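Methyltransferase from Pyrococcus horikoshii probably transfers a methyl group from S-adenosyl-L-methionine to C5 of cytidine in tRNA. Local coordinates of one contact, PDB 1IXK (chain A, 1.90 Å), residues E253-I258 and G306-K311, beside the matching contact of the related tRNA (cytosine(72)-C(5))-methyltransferase from Pyrococcus horikoshii, PDB 5ZVE (chain B, 2.18 Å), residues E329-V334 and G373-K378. One frame, after least-squares fit of the local backbone (RMSD 0.29 Å); residues are numbered along the deposited sequences.

Structure 1 (1IXK); sequences ENEFVI and GFFIAK.
In the Rossmann-like methyltransferase domain, the start of helix 255-264 packs on strand 307-314, which runs antiparallel to strand 240-246; Phe308 lies about 8 Å, side chain to side chain, from Cys247, the predicted nucleophile. Asn254, the N-cap residue, lies flat on the Phe308 ring: its CB sits over the ring centre in a CH-pi contact, 3.4 Å from the centroid, and amide and ring planes are 13° apart, stacked. With CG beside the backbone N (chi1 -62°), the amide extends back over Phe308 CB, where OD1 is hydrogen-bonded to Thr246 OG1 and ND2 to Ser248 O, which should fix its rotation. Glu255 bends at chi2 (87°) and brings its carboxylate past the ring obliquely, OE2 3.8 Å from Phe308 CE1; the same oxygen forms a salt bridge with Arg296 and accepts from Leu279 N. At the ring edge, Ile258 CG1 lies 3.6 Å from Phe308 CZ. Ile258 CG1 and CD1 both meet Ala310 CB, at 4.1 and 4.0 Å.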
# COMPACT_ATOMS: atom_id res chain seq x y z
N GLU A 253 -6.37 11.37 6.42
CA GLU A 253 -6.50 10.40 5.34
C GLU A 253 -6.36 8.97 5.85
O GLU A 253 -6.58 8.02 5.10
CB GLU A 253 -5.41 10.63 4.28
CG GLU A 253 -5.39 12.01 3.65
CD GLU A 253 -4.18 12.20 2.75
OE1 GLU A 253 -4.13 11.57 1.67
OE2 GLU A 253 -3.28 12.97 3.13
N ASN A 254 -6.00 8.83 7.12
CA ASN A 254 -5.80 7.52 7.72
C ASN A 254 -6.75 7.19 8.88
O ASN A 254 -7.87 6.71 8.66
CB ASN A 254 -4.35 7.39 8.20
CG ASN A 254 -3.33 7.51 7.07
OD1 ASN A 254 -3.63 7.16 5.92
ND2 ASN A 254 -2.13 7.97 7.39
N GLU A 255 -6.28 7.43 10.10
CA GLU A 255 -7.07 7.16 11.30
C GLU A 255 -8.47 7.78 11.29
O GLU A 255 -9.43 7.14 11.72
CB GLU A 255 -6.32 7.65 12.54
CG GLU A 255 -5.09 6.81 12.91
CD GLU A 255 -3.81 7.23 12.20
OE1 GLU A 255 -3.86 8.13 11.33
OE2 GLU A 255 -2.75 6.65 12.52
N PHE A 256 -8.58 9.01 10.81
CA PHE A 256 -9.88 9.69 10.75
C PHE A 256 -10.86 8.97 9.84
O PHE A 256 -12.06 8.88 10.13
CB PHE A 256 -9.71 11.13 10.24
CG PHE A 256 -9.17 12.09 11.27
CD1 PHE A 256 -8.57 11.64 12.44
CD2 PHE A 256 -9.24 13.46 11.04
CE1 PHE A 256 -8.04 12.54 13.37
CE2 PHE A 256 -8.71 14.37 11.96
CZ PHE A 256 -8.11 13.90 13.12
N VAL A 257 -10.36 8.46 8.71
CA VAL A 257 -11.21 7.75 7.77
C VAL A 257 -11.63 6.42 8.37
O VAL A 257 -12.79 6.02 8.24
CB VAL A 257 -10.47 7.50 6.44
CG1 VAL A 257 -11.35 6.67 5.51
CG2 VAL A 257 -10.10 8.82 5.79
N ILE A 258 -10.70 5.75 9.03
CA ILE A 258 -11.00 4.46 9.66
C ILE A 258 -11.99 4.64 10.81
O ILE A 258 -12.91 3.84 10.97
CB ILE A 258 -9.71 3.77 10.16
CG1 ILE A 258 -8.77 3.52 8.97
CG2 ILE A 258 -10.04 2.43 10.82
CD1 ILE A 258 -9.44 2.80 7.83
N GLY A 306 6.15 7.00 4.17
CA GLY A 306 5.20 7.00 5.27
C GLY A 306 4.08 6.11 4.78
O GLY A 306 3.63 6.26 3.65
N PHE A 307 3.62 5.18 5.61
CA PHE A 307 2.60 4.22 5.19
C PHE A 307 1.57 3.96 6.30
O PHE A 307 1.89 4.03 7.48
CB PHE A 307 3.33 2.93 4.82
CG PHE A 307 2.45 1.83 4.31
CD1 PHE A 307 2.03 1.81 2.99
CD2 PHE A 307 2.09 0.77 5.15
CE1 PHE A 307 1.26 0.75 2.50
CE2 PHE A 307 1.33 -0.28 4.67
CZ PHE A 307 0.91 -0.29 3.34
N PHE A 308 0.33 3.65 5.90
CA PHE A 308 -0.75 3.36 6.85
C PHE A 308 -1.56 2.21 6.27
O PHE A 308 -1.84 2.19 5.08
CB PHE A 308 -1.67 4.57 7.01
CG PHE A 308 -2.90 4.30 7.84
CD1 PHE A 308 -2.83 4.31 9.23
CD2 PHE A 308 -4.13 4.05 7.23
CE1 PHE A 308 -3.96 4.08 10.01
CE2 PHE A 308 -5.27 3.81 8.01
CZ PHE A 308 -5.19 3.82 9.40
N ILE A 309 -1.93 1.27 7.12
CA ILE A 309 -2.72 0.14 6.65
C ILE A 309 -3.67 -0.35 7.72
O ILE A 309 -3.31 -0.42 8.89
CB ILE A 309 -1.81 -1.04 6.21
CG1 ILE A 309 -2.68 -2.19 5.69
CG2 ILE A 309 -0.94 -1.50 7.37
CD1 ILE A 309 -1.89 -3.34 5.06
N ALA A 310 -4.89 -0.70 7.30
CA ALA A 310 -5.90 -1.22 8.22
C ALA A 310 -6.62 -2.38 7.57
O ALA A 310 -6.91 -2.36 6.37
CB ALA A 310 -6.89 -0.13 8.58
N LYS A 311 -6.93 -3.41 8.36
CA LYS A 311 -7.63 -4.58 7.85
C LYS A 311 -9.03 -4.58 8.44
O LYS A 311 -9.22 -4.71 9.65
CB LYS A 311 -6.88 -5.85 8.25
CG LYS A 311 -7.46 -7.12 7.66
CD LYS A 311 -6.46 -8.26 7.79
CE LYS A 311 -7.03 -9.55 7.24
NZ LYS A 311 -5.95 -10.56 7.04

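Structure 2 (5ZVE); sequences ENEGNV and GFFIAK.
The N-terminal turn of helix 331-339 meets strand 374-381 through the aromatic ring of Phe375, against which Asn330, the N-cap residue, lies flat. Asn330 CB sits over the ring centre in a CH-pi contact, 3.5 Å from the centroid, with amide and ring planes 19° apart, stacked. CG stands beside the backbone N (chi1 -67°), which carries the amide back toward Phe375 CB; there OD1 is hydrogen-bonded to Thr322 OG1 and ND2 to Thr324 O, two bonds that should fix its rotation. Glu331, bent at chi2 (88°), takes its carboxylate past the ring obliquely, with OE2 3.8 Å from Phe375 CE1. The same oxygen accepts from Ile356 N and forms a salt bridge with Arg363. At the ring edge comes Val334 CG2, 3.8 Å from Phe375 CZ. The same methyl also meets Ala377 CB at 3.9 Å, so one branch of the valine serves both strand residues. The bound S-adenosyl-L-homocysteine is about 13 Å from the Asn330 side chain.

How the two compare
Phe256(A) matches Gly332(B), where the whole benzyl group is absent, though neither residue touches the strand. At the next position, Val257(A) stands against Asn333(B), both buried and clear of the strand: the CB atoms coincide near the same two backbone oxygens, CG2 of Val257(A) and CG of Asn333(B) fall 1.0 Å apart, and CG1 of the valine and OD1 and ND2 of the asparagine have no counterparts. The exchange within the contact is Ile258(A) for Val334(B). Both branches at CB are matched: CG1 of Ile258(A) lies 0.4 Å apart from CG2 of Val334(B), and CG2 of Ile258(A) 0.3 Å from CG1 of Val334(B) after superposition. Contact with Phe308(A) or Phe375(B), and with Ala310(A) or Ala377(B), is kept, consistent with the matched branches. The side chains of Asn254(A), Glu255(A) and Phe308(A) and their counterparts keep their places within the error, as do the comparable CA atoms. What Val334(B) lacks is the terminal methyl, CD1 of Ile258(A), which lies against CB of Ala310(A).

Structure 2 (5ZVE)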
# COMPACT_ATOMS: atom_id res chain seq x y z
N GLU B 329 -6.71 11.33 6.56
CA GLU B 329 -6.80 10.33 5.49
C GLU B 329 -6.65 8.92 6.02
O GLU B 329 -6.93 7.95 5.32
CB GLU B 329 -5.74 10.58 4.41
CG GLU B 329 -5.85 11.90 3.68
CD GLU B 329 -4.64 12.18 2.80
OE1 GLU B 329 -4.56 11.58 1.71
OE2 GLU B 329 -3.77 12.97 3.21
N ASN B 330 -6.22 8.80 7.27
CA ASN B 330 -5.89 7.50 7.83
C ASN B 330 -6.78 7.11 9.00
O ASN B 330 -7.87 6.56 8.79
CB ASN B 330 -4.42 7.48 8.24
CG ASN B 330 -3.49 7.56 7.05
OD1 ASN B 330 -3.82 7.06 5.97
ND2 ASN B 330 -2.33 8.19 7.23
N GLU B 331 -6.34 7.38 10.22
CA GLU B 331 -7.13 7.03 11.40
C GLU B 331 -8.51 7.69 11.35
O GLU B 331 -9.51 7.09 11.76
CB GLU B 331 -6.40 7.41 12.69
CG GLU B 331 -5.22 6.49 13.03
CD GLU B 331 -3.92 6.94 12.39
OE1 GLU B 331 -3.95 7.81 11.49
OE2 GLU B 331 -2.86 6.41 12.80
N GLY B 332 -8.56 8.92 10.86
CA GLY B 332 -9.81 9.64 10.73
C GLY B 332 -10.81 8.94 9.83
O GLY B 332 -11.99 8.86 10.14
N ASN B 333 -10.32 8.41 8.71
CA ASN B 333 -11.19 7.70 7.77
C ASN B 333 -11.51 6.28 8.23
O ASN B 333 -12.47 5.67 7.75
CB ASN B 333 -10.57 7.67 6.38
CG ASN B 333 -11.05 8.82 5.51
OD1 ASN B 333 -11.98 9.53 5.88
ND2 ASN B 333 -10.41 9.00 4.36
N VAL B 334 -10.71 5.74 9.14
CA VAL B 334 -11.05 4.44 9.68
C VAL B 334 -12.20 4.57 10.68
O VAL B 334 -13.10 3.72 10.71
CB VAL B 334 -9.87 3.75 10.35
CG1 VAL B 334 -10.31 2.36 10.79
CG2 VAL B 334 -8.71 3.63 9.37
N GLY B 373 6.62 6.59 4.34
CA GLY B 373 5.53 6.76 5.28
C GLY B 373 4.33 6.03 4.73
O GLY B 373 4.05 6.12 3.53
N PHE B 374 3.62 5.30 5.58
CA PHE B 374 2.59 4.40 5.08
C PHE B 374 1.56 4.09 6.15
O PHE B 374 1.79 4.32 7.34
CB PHE B 374 3.23 3.11 4.58
CG PHE B 374 2.51 2.48 3.42
CD1 PHE B 374 2.78 2.89 2.12
CD2 PHE B 374 1.59 1.47 3.62
CE1 PHE B 374 2.13 2.31 1.05
CE2 PHE B 374 0.94 0.88 2.55
CZ PHE B 374 1.21 1.30 1.26
N PHE B 375 0.42 3.57 5.72
CA PHE B 375 -0.68 3.28 6.63
C PHE B 375 -1.48 2.09 6.13
O PHE B 375 -1.79 2.00 4.94
CB PHE B 375 -1.58 4.51 6.78
CG PHE B 375 -2.75 4.29 7.69
CD1 PHE B 375 -2.61 4.38 9.06
CD2 PHE B 375 -4.00 4.00 7.16
CE1 PHE B 375 -3.69 4.17 9.90
CE2 PHE B 375 -5.09 3.79 7.99
CZ PHE B 375 -4.94 3.88 9.36
N ILE B 376 -1.81 1.17 7.03
CA ILE B 376 -2.57 -0.02 6.67
C ILE B 376 -3.66 -0.30 7.71
O ILE B 376 -3.37 -0.43 8.90
CB ILE B 376 -1.68 -1.28 6.57
CG1 ILE B 376 -0.45 -1.04 5.69
CG2 ILE B 376 -2.49 -2.47 6.05
CD1 ILE B 376 0.48 -2.26 5.59
N ALA B 377 -4.90 -0.41 7.24
CA ALA B 377 -6.01 -0.81 8.10
C ALA B 377 -6.70 -2.05 7.54
O ALA B 377 -6.96 -2.12 6.34
CB ALA B 377 -7.01 0.34 8.25
N LYS B 378 -7.00 -3.00 8.40
CA LYS B 378 -7.72 -4.21 7.99
C LYS B 378 -9.04 -4.32 8.72
O LYS B 378 -9.06 -4.36 9.95
CB LYS B 378 -6.89 -5.46 8.24
CG LYS B 378 -7.59 -6.74 7.83
CD LYS B 378 -6.97 -7.95 8.50
CE LYS B 378 -7.55 -9.23 7.94
NZ LYS B 378 -7.04 -10.42 8.66